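Local structure of ribosome inactivating type 1 protein (Iris hollandica, 3MVG) at residues T162-A167 against T199-L204; T206-A211 against S233-A238; K221-V224 against Q228-V231. The protein is a type 1 ribosome-inactivating protein, a plant protein whose chain adopts the fold of the ribosome-inactivating protein family. All blocks are in the same frame, centred on the assembly; numbering follows the deposited sequence. Where two conformers were deposited one is given.

Contact 1: T162-A167 against T199-L204; sequences TARFRA and TNWQTL
R164, which closes helix 146-164, and W201, which opens helix 201-210, are the residues whose backbones come nearest, yet their CA atoms remain 7.7 Å apart and side chains fill the interval. The extended chain of R164 runs across one face of the indole. Its CD makes a CH-pi contact 3.6 Å from the centroid of the W201 five-membered ring, while the guanidinium lies flat over the six-membered ring, the planes only 10° apart. CZ of R164 comes within 3.3 Å of CE3 of W201, in an arrangement that is both a stack and a cation-pi pair. W201 reaches this place with CG anti to its backbone N (chi1 -178°), which swings the indole toward the 162-167 segment; NE1 is held by the carbonyl of L246. The indole also turns an edge toward the face of the F165 ring, an offset edge-to-face pair with planes at 76°, closest at 3.6 Å from F165 CZ to W201 CD1. L204 CD1 meets the rim of the F165 ring, 4.0 Å from CE1. NH2 of R164 donates to N70 O, which helps to hold the guanidinium in the stack, and also to a glycerol probably taken up from the crystallisation liquor. An arginine ending this helix, in an E-x-x-R-F run and laid on a tryptophan, is consistent with the central cleft region of the ribosome-inactivating protein fold.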
loop_
_atom_site.group_PDB
_atom_site.type_symbol
_atom_site.label_atom_id
_atom_site.label_comp_id
_atom_site.label_asym_id
_atom_site.label_seq_id
_atom_site.Cartn_x
_atom_site.Cartn_y
_atom_site.Cartn_z
ATOM N N THR A 162 -2.730 4.612 -10.433
ATOM C CA THR A 162 -2.263 4.637 -9.046
ATOM C C THR A 162 -2.960 5.737 -8.224
ATOM O O THR A 162 -3.220 5.544 -7.036
ATOM C CB THR A 162 -0.747 4.814 -8.988
ATOM O OG1 THR A 162 -0.414 5.948 -9.785
ATOM C CG2 THR A 162 -0.017 3.573 -9.518
ATOM N N ALA A 163 -3.265 6.876 -8.847
ATOM C CA ALA A 163 -4.067 7.894 -8.157
ATOM C C ALA A 163 -5.453 7.318 -7.810
ATOM O O ALA A 163 -5.968 7.544 -6.722
ATOM C CB ALA A 163 -4.223 9.145 -9.016
ATOM N N ARG A 164 -6.048 6.568 -8.740
ATOM C CA ARG A 164 -7.378 5.978 -8.541
ATOM C C ARG A 164 -7.374 4.836 -7.534
ATOM O O ARG A 164 -8.350 4.666 -6.799
ATOM C CB ARG A 164 -7.933 5.465 -9.864
ATOM C CG ARG A 164 -8.309 6.542 -10.857
ATOM C CD ARG A 164 -8.640 5.869 -12.164
ATOM N NE ARG A 164 -9.134 6.789 -13.181
ATOM C CZ ARG A 164 -9.447 6.419 -14.419
ATOM N NH1 ARG A 164 -9.304 5.158 -14.798
ATOM N NH2 ARG A 164 -9.905 7.314 -15.274
ATOM N N PHE A 165 -6.295 4.050 -7.508
ATOM C CA PHE A 165 -6.244 2.830 -6.691
ATOM C C PHE A 165 -4.952 2.715 -5.909
ATOM O O PHE A 165 -3.873 2.469 -6.485
ATOM C CB PHE A 165 -6.364 1.572 -7.553
ATOM C CG PHE A 165 -7.694 1.399 -8.211
ATOM C CD1 PHE A 165 -8.784 0.919 -7.490
ATOM C CD2 PHE A 165 -7.854 1.690 -9.553
ATOM C CE1 PHE A 165 -10.025 0.745 -8.104
ATOM C CE2 PHE A 165 -9.085 1.511 -10.169
ATOM C CZ PHE A 165 -10.166 1.035 -9.445
ATOM N N ARG A 166 -5.057 2.827 -4.591
ATOM C CA ARG A 166 -3.901 2.632 -3.725
ATOM C C ARG A 166 -3.355 1.211 -3.809
ATOM O O ARG A 166 -2.174 0.993 -3.516
ATOM C CB ARG A 166 -4.228 3.026 -2.284
ATOM C CG ARG A 166 -4.507 4.504 -2.152
ATOM C CD ARG A 166 -5.087 4.864 -0.805
ATOM N NE ARG A 166 -5.507 6.260 -0.759
ATOM C CZ ARG A 166 -4.707 7.291 -0.489
ATOM N NH1 ARG A 166 -3.421 7.101 -0.191
ATOM N NH2 ARG A 166 -5.210 8.515 -0.524
ATOM N N ALA A 167 -4.180 0.249 -4.217
ATOM C CA ALA A 167 -3.682 -1.118 -4.403
ATOM C C ALA A 167 -2.652 -1.175 -5.524
ATOM O O ALA A 167 -1.707 -1.968 -5.462
ATOM C CB ALA A 167 -4.814 -2.082 -4.681
ATOM N N THR A 199 -10.385 -1.739 -15.022
ATOM C CA THR A 199 -11.621 -1.833 -15.813
ATOM C C THR A 199 -12.873 -1.484 -15.003
ATOM O O THR A 199 -13.864 -1.004 -15.555
ATOM C CB THR A 199 -11.768 -3.269 -16.399
ATOM O OG1 THR A 199 -10.596 -3.604 -17.153
ATOM C CG2 THR A 199 -13.007 -3.417 -17.277
ATOM N N ASN A 200 -12.813 -1.722 -13.695
ATOM C CA ASN A 200 -13.977 -1.579 -12.829
ATOM C C ASN A 200 -14.043 -0.290 -12.024
ATOM O O ASN A 200 -14.852 -0.179 -11.100
ATOM C CB ASN A 200 -14.100 -2.800 -11.917
ATOM C CG ASN A 200 -14.756 -3.963 -12.618
ATOM O OD1 ASN A 200 -15.985 -4.000 -12.750
ATOM N ND2 ASN A 200 -13.950 -4.891 -13.114
ATOM N N TRP A 201 -13.228 0.695 -12.391
ATOM C CA TRP A 201 -13.195 1.942 -11.636
ATOM C C TRP A 201 -14.532 2.671 -11.615
ATOM O O TRP A 201 -14.991 3.077 -10.551
ATOM C CB TRP A 201 -12.096 2.860 -12.147
ATOM C CG TRP A 201 -11.990 4.135 -11.363
ATOM C CD1 TRP A 201 -11.708 4.266 -10.025
ATOM C CD2 TRP A 201 -12.183 5.459 -11.865
ATOM N NE1 TRP A 201 -11.698 5.595 -9.678
ATOM C CE2 TRP A 201 -11.987 6.346 -10.788
ATOM C CE3 TRP A 201 -12.482 5.980 -13.130
ATOM C CZ2 TRP A 201 -12.075 7.726 -10.938
ATOM C CZ3 TRP A 201 -12.574 7.343 -13.279
ATOM C CH2 TRP A 201 -12.370 8.210 -12.189
ATOM N N GLN A 202 -15.156 2.833 -12.778
ATOM C CA GLN A 202 -16.460 3.490 -12.828
ATOM C C GLN A 202 -17.509 2.703 -12.032
ATOM O O GLN A 202 -18.254 3.281 -11.234
ATOM C CB GLN A 202 -16.932 3.741 -14.268
ATOM C CG GLN A 202 -18.392 4.191 -14.319
ATOM C CD GLN A 202 -18.833 4.769 -15.645
ATOM O OE1 GLN A 202 -20.022 5.030 -15.841
ATOM N NE2 GLN A 202 -17.892 5.006 -16.544
ATOM N N THR A 203 -17.533 1.385 -12.218
ATOM C CA THR A 203 -18.496 0.534 -11.536
ATOM C C THR A 203 -18.353 0.647 -10.019
ATOM O O THR A 203 -19.346 0.839 -9.308
ATOM C CB THR A 203 -18.370 -0.926 -12.003
ATOM O OG1 THR A 203 -18.719 -0.997 -13.391
ATOM C CG2 THR A 203 -19.287 -1.846 -11.212
ATOM N N LEU A 204 -17.121 0.544 -9.523
ATOM C CA LEU A 204 -16.873 0.669 -8.099
ATOM C C LEU A 204 -17.247 2.067 -7.601
ATOM O O LEU A 204 -17.848 2.210 -6.528
ATOM C CB LEU A 204 -15.410 0.342 -7.769
ATOM C CG LEU A 204 -15.005 -1.138 -7.881
ATOM C CD1 LEU A 204 -13.490 -1.288 -7.955
ATOM C CD2 LEU A 204 -15.574 -1.983 -6.734
#

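Contact 2: T206-A211 against S233-A238; sequences TEVQRA and SDVEKA
V208 and V235 are the centre of this contact, which is apolar throughout. Their CA atoms lie 5.6 Å apart, the shortest such separation between the two segments, and the side chains cross at about a right angle, with V208 CG1 and V235 CG1 4.1 Å from each other. The two branches of V208 divide the work: CG1 faces V235, and CG2 meets the CB of A238, one helical turn further on, at 4.2 Å. V235 is likewise split, its CG2 approaching A211 CB to 3.7 Å; the residue was modelled in two conformers, so its methyl contacts hold for one of the two and are less certain.

Polar interactions serve the segments individually. D234 is the N-cap of helix 235-240, and its OD2 accepts from K237 N at 2.8 Å with an N-H...O angle of 160°, the donor lying nearly on the line of the C-O bond. The other oxygen, OD1, forms a salt bridge with R215, so the carboxylate is gripped from two sources; the helix start would probably help to stabilise its negative charge.

In the fold, the last turn of helix 201-210 and the residue A211 pack on the first turn of helix 235-240. Strand 215-223 lies alongside, where F216 and V220 touch E207 and the backbone of F216 pairs with S233, and H34 touches V235 from a loop.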
loop_
_atom_site.group_PDB
_atom_site.type_symbol
_atom_site.label_atom_id
_atom_site.label_comp_id
_atom_site.label_asym_id
_atom_site.label_seq_id
_atom_site.Cartn_x
_atom_site.Cartn_y
_atom_site.Cartn_z
ATOM N N THR A 206 -19.452 4.189 -8.802
ATOM C CA THR A 206 -20.910 4.297 -8.768
ATOM C C THR A 206 -21.508 3.527 -7.591
ATOM O O THR A 206 -22.355 4.068 -6.861
ATOM C CB THR A 206 -21.500 3.858 -10.108
ATOM O OG1 THR A 206 -21.095 4.803 -11.100
ATOM C CG2 THR A 206 -23.033 3.800 -10.053
ATOM N N GLU A 207 -21.040 2.304 -7.363
ATOM C CA GLU A 207 -21.558 1.511 -6.250
ATOM C C GLU A 207 -21.295 2.185 -4.906
ATOM O O GLU A 207 -22.149 2.168 -4.019
ATOM C CB GLU A 207 -21.010 0.082 -6.263
ATOM C CG GLU A 207 -21.509 -0.789 -7.433
ATOM C CD GLU A 207 -23.026 -0.874 -7.529
ATOM O OE1 GLU A 207 -23.690 -1.039 -6.483
ATOM O OE2 GLU A 207 -23.548 -0.785 -8.657
ATOM N N VAL A 208 -20.133 2.816 -4.753
ATOM C CA VAL A 208 -19.864 3.557 -3.523
ATOM C C VAL A 208 -20.885 4.689 -3.327
ATOM O O VAL A 208 -21.391 4.888 -2.215
ATOM C CB VAL A 208 -18.405 4.068 -3.461
ATOM C CG1 VAL A 208 -18.215 5.079 -2.322
ATOM C CG2 VAL A 208 -17.457 2.905 -3.304
ATOM N N GLN A 209 -21.187 5.406 -4.404
ATOM C CA GLN A 209 -22.114 6.540 -4.329
ATOM C C GLN A 209 -23.573 6.135 -4.099
ATOM O O GLN A 209 -24.333 6.903 -3.508
ATOM C CB GLN A 209 -21.976 7.455 -5.548
ATOM C CG GLN A 209 -20.694 8.275 -5.506
ATOM C CD GLN A 209 -20.315 8.828 -6.850
ATOM O OE1 GLN A 209 -20.783 9.888 -7.257
ATOM N NE2 GLN A 209 -19.452 8.109 -7.558
ATOM N N ARG A 210 -23.947 4.937 -4.540
ATOM C CA ARG A 210 -25.331 4.456 -4.423
ATOM C C ARG A 210 -25.543 3.539 -3.223
ATOM O O ARG A 210 -26.675 3.107 -2.958
ATOM C CB ARG A 210 -25.742 3.712 -5.691
ATOM C CG ARG A 210 -25.673 4.532 -6.958
ATOM C CD ARG A 210 -26.344 3.801 -8.101
ATOM N NE ARG A 210 -27.793 3.733 -7.904
ATOM C CZ ARG A 210 -28.671 3.375 -8.838
ATOM N NH1 ARG A 210 -28.265 3.041 -10.057
ATOM N NH2 ARG A 210 -29.966 3.353 -8.550
ATOM N N ALA A 211 -24.475 3.236 -2.489
ATOM C CA ALA A 211 -24.552 2.273 -1.391
ATOM C C ALA A 211 -25.515 2.732 -0.298
ATOM O O ALA A 211 -25.658 3.929 -0.043
ATOM C CB ALA A 211 -23.178 2.021 -0.812
ATOM N N SER A 233 -18.600 -6.095 -1.914
ATOM C CA SER A 233 -20.023 -5.937 -1.600
ATOM C C SER A 233 -20.337 -4.710 -0.756
ATOM O O SER A 233 -21.499 -4.424 -0.480
ATOM C CB SER A 233 -20.545 -7.178 -0.874
ATOM O OG SER A 233 -20.442 -8.316 -1.701
ATOM N N ASP A 234 -19.313 -3.983 -0.329
ATOM C CA ASP A 234 -19.540 -2.819 0.521
ATOM C C ASP A 234 -18.453 -1.763 0.354
ATOM O O ASP A 234 -17.378 -2.044 -0.203
ATOM C CB ASP A 234 -19.732 -3.222 1.995
ATOM C CG ASP A 234 -18.546 -3.956 2.560
ATOM O OD1 ASP A 234 -18.685 -5.148 2.898
ATOM O OD2 ASP A 234 -17.467 -3.353 2.672
ATOM N N VAL A 235 -18.737 -0.555 0.829
ATOM C CA VAL A 235 -17.815 0.562 0.677
ATOM C C VAL A 235 -16.490 0.325 1.389
ATOM O O VAL A 235 -15.425 0.624 0.843
ATOM C CB VAL A 235 -18.419 1.865 1.201
ATOM C CG1 VAL A 235 -17.406 2.969 1.051
ATOM C CG2 VAL A 235 -19.691 2.191 0.451
ATOM N N GLU A 236 -16.549 -0.219 2.602
ATOM C CA GLU A 236 -15.340 -0.431 3.384
ATOM C C GLU A 236 -14.380 -1.352 2.637
ATOM O O GLU A 236 -13.183 -1.075 2.585
ATOM C CB GLU A 236 -15.658 -0.942 4.790
ATOM C CG GLU A 236 -14.416 -1.158 5.650
ATOM C CD GLU A 236 -13.855 -2.563 5.515
ATOM O OE1 GLU A 236 -14.610 -3.529 5.740
ATOM O OE2 GLU A 236 -12.660 -2.712 5.188
ATOM N N LYS A 237 -14.897 -2.417 2.033
ATOM C CA LYS A 237 -14.050 -3.321 1.265
ATOM C C LYS A 237 -13.449 -2.618 0.041
ATOM O O LYS A 237 -12.273 -2.797 -0.271
ATOM C CB LYS A 237 -14.804 -4.593 0.854
ATOM C CG LYS A 237 -13.911 -5.632 0.200
ATOM C CD LYS A 237 -14.460 -7.035 0.308
ATOM C CE LYS A 237 -13.463 -8.043 -0.227
ATOM N NZ LYS A 237 -14.037 -9.414 -0.323
ATOM N N ALA A 238 -14.251 -1.807 -0.640
ATOM C CA ALA A 238 -13.746 -1.030 -1.779
ATOM C C ALA A 238 -12.594 -0.114 -1.363
ATOM O O ALA A 238 -11.563 -0.049 -2.044
ATOM C CB ALA A 238 -14.870 -0.227 -2.412
#

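Contact 3: K221-V224 against Q228-V231; sequences KLQV and QTVV
L222 and V230 form the hydrogen-bonded pair of a beta hairpin made by strands 215-223 and 229-234. L222 N donates to V230 O at 2.8 Å and 176°, almost straight, and V230 N returns a bond of 2.9 Å to L222 O. Toward the turn, V224 N reaches Q228 O at 2.9 Å, but this donor is tilted 29° from the carbonyl plane, a less regular link just beyond the ends of the paired strands. K221 with V231 and Q223 with T229 are the flanking non-hydrogen-bonded pairs.

The side chains separate by face. On the face of K221, Q223, T229 and V231, the methyl CG2 of T229 lies against the terminal amide of Q223, the two side chains pointing the same way. The lysine starts out extended, then folds back through chi3 (68°) and chi4, which brings NZ to 3.9 Å from the same methyl. On the face of L222 and V230, V224 reaches in from just beyond the strand; the V224 and V230 side chains cross at about a right angle, CG1 to CG1 at 3.9 Å, while L222 CB approaches V230 CG2 less closely.

Further out, helix 192-199 lies against the strand: D196 OD1 accepts from Q223 N, and L197 touches L222. F241 packs on V230. The tip of the hairpin meets the second subunit, whose V230 packs on V224. At that interface T229 N donates to OE1 of Q228 of the second subunit; within this chain, Q228 OE1 is hydrogen-bonded to OG of S225.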
loop_
_atom_site.group_PDB
_atom_site.type_symbol
_atom_site.label_atom_id
_atom_site.label_comp_id
_atom_site.label_asym_id
_atom_site.label_seq_id
_atom_site.Cartn_x
_atom_site.Cartn_y
_atom_site.Cartn_z
ATOM N N LYS A 221 -17.910 -8.263 -8.840
ATOM C CA LYS A 221 -16.952 -9.356 -8.941
ATOM C C LYS A 221 -15.676 -8.872 -9.623
ATOM O O LYS A 221 -15.729 -8.215 -10.662
ATOM C CB LYS A 221 -17.552 -10.532 -9.710
ATOM C CG LYS A 221 -16.642 -11.754 -9.768
ATOM C CD LYS A 221 -17.222 -12.868 -10.639
ATOM C CE LYS A 221 -17.256 -12.482 -12.114
ATOM N NZ LYS A 221 -15.945 -12.615 -12.787
ATOM N N LEU A 222 -14.540 -9.212 -9.023
ATOM C CA LEU A 222 -13.227 -8.860 -9.561
ATOM C C LEU A 222 -12.356 -10.089 -9.714
ATOM O O LEU A 222 -12.317 -10.945 -8.834
ATOM C CB LEU A 222 -12.506 -7.871 -8.639
ATOM C CG LEU A 222 -13.098 -6.477 -8.436
ATOM C CD1 LEU A 222 -12.279 -5.736 -7.393
ATOM C CD2 LEU A 222 -13.139 -5.689 -9.733
ATOM N N GLN A 223 -11.643 -10.163 -10.831
ATOM C CA GLN A 223 -10.605 -11.172 -10.993
ATOM C C GLN A 223 -9.420 -10.837 -10.109
ATOM O O GLN A 223 -9.003 -9.678 -10.036
ATOM C CB GLN A 223 -10.122 -11.226 -12.441
ATOM C CG GLN A 223 -11.205 -11.521 -13.454
ATOM C CD GLN A 223 -11.771 -12.929 -13.353
ATOM O OE1 GLN A 223 -11.061 -13.893 -13.043
ATOM N NE2 GLN A 223 -13.058 -13.055 -13.630
ATOM N N VAL A 224 -8.878 -11.840 -9.430
ATOM C CA VAL A 224 -7.574 -11.682 -8.789
ATOM C C VAL A 224 -6.508 -12.433 -9.587
ATOM O O VAL A 224 -5.313 -12.220 -9.395
ATOM C CB VAL A 224 -7.573 -12.092 -7.293
ATOM C CG1 VAL A 224 -8.491 -11.171 -6.492
ATOM C CG2 VAL A 224 -7.973 -13.545 -7.108
ATOM N N GLN A 228 -9.258 -17.207 -10.438
ATOM C CA GLN A 228 -9.806 -16.875 -9.120
ATOM C C GLN A 228 -10.396 -15.474 -9.057
ATOM O O GLN A 228 -9.901 -14.541 -9.703
ATOM C CB GLN A 228 -8.752 -17.064 -8.024
ATOM C CG GLN A 228 -8.408 -18.525 -7.725
ATOM C CD GLN A 228 -7.325 -19.102 -8.629
ATOM O OE1 GLN A 228 -6.372 -18.415 -9.009
ATOM N NE2 GLN A 228 -7.454 -20.387 -8.950
ATOM N N THR A 229 -11.456 -15.345 -8.264
ATOM C CA THR A 229 -12.205 -14.102 -8.138
ATOM C C THR A 229 -12.507 -13.779 -6.684
ATOM O O THR A 229 -12.447 -14.649 -5.806
ATOM C CB THR A 229 -13.556 -14.185 -8.881
ATOM O OG1 THR A 229 -14.257 -15.364 -8.466
ATOM C CG2 THR A 229 -13.361 -14.210 -10.390
ATOM N N VAL A 230 -12.810 -12.507 -6.435
ATOM C CA VAL A 230 -13.402 -12.078 -5.176
ATOM C C VAL A 230 -14.607 -11.187 -5.495
ATOM O O VAL A 230 -14.786 -10.738 -6.630
ATOM C CB VAL A 230 -12.389 -11.322 -4.276
ATOM C CG1 VAL A 230 -11.192 -12.205 -3.912
ATOM C CG2 VAL A 230 -11.938 -10.012 -4.930
ATOM N N VAL A 231 -15.434 -10.933 -4.490
ATOM C CA VAL A 231 -16.591 -10.070 -4.673
ATOM C C VAL A 231 -16.514 -8.920 -3.679
ATOM O O VAL A 231 -16.303 -9.130 -2.482
ATOM C CB VAL A 231 -17.921 -10.845 -4.506
ATOM C CG1 VAL A 231 -19.118 -9.902 -4.653
ATOM C CG2 VAL A 231 -18.002 -11.999 -5.511
#

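How the contacts relate
Contact 1 is the innermost, its centre about 10 Å from the centre of the chain, against about 21 and 22 Å for the centres of contacts 2 and 3. Contacts 1 and 2 are buried and share helix 201-210, one using its start and the other its end. Contact 3 is only partly buried; its hairpin is nested in the loop that contact 2 closes, and the two have strand 229-234 in common. Chemistry follows place: stacked flat groups inside, small aliphatic groups between helix ends, backbone hydrogen bonds in the outlying hairpin. N200 packs on L222 between contacts 1 and 3, and K237 NZ probably bonds to V231 O between contacts 2 and 3.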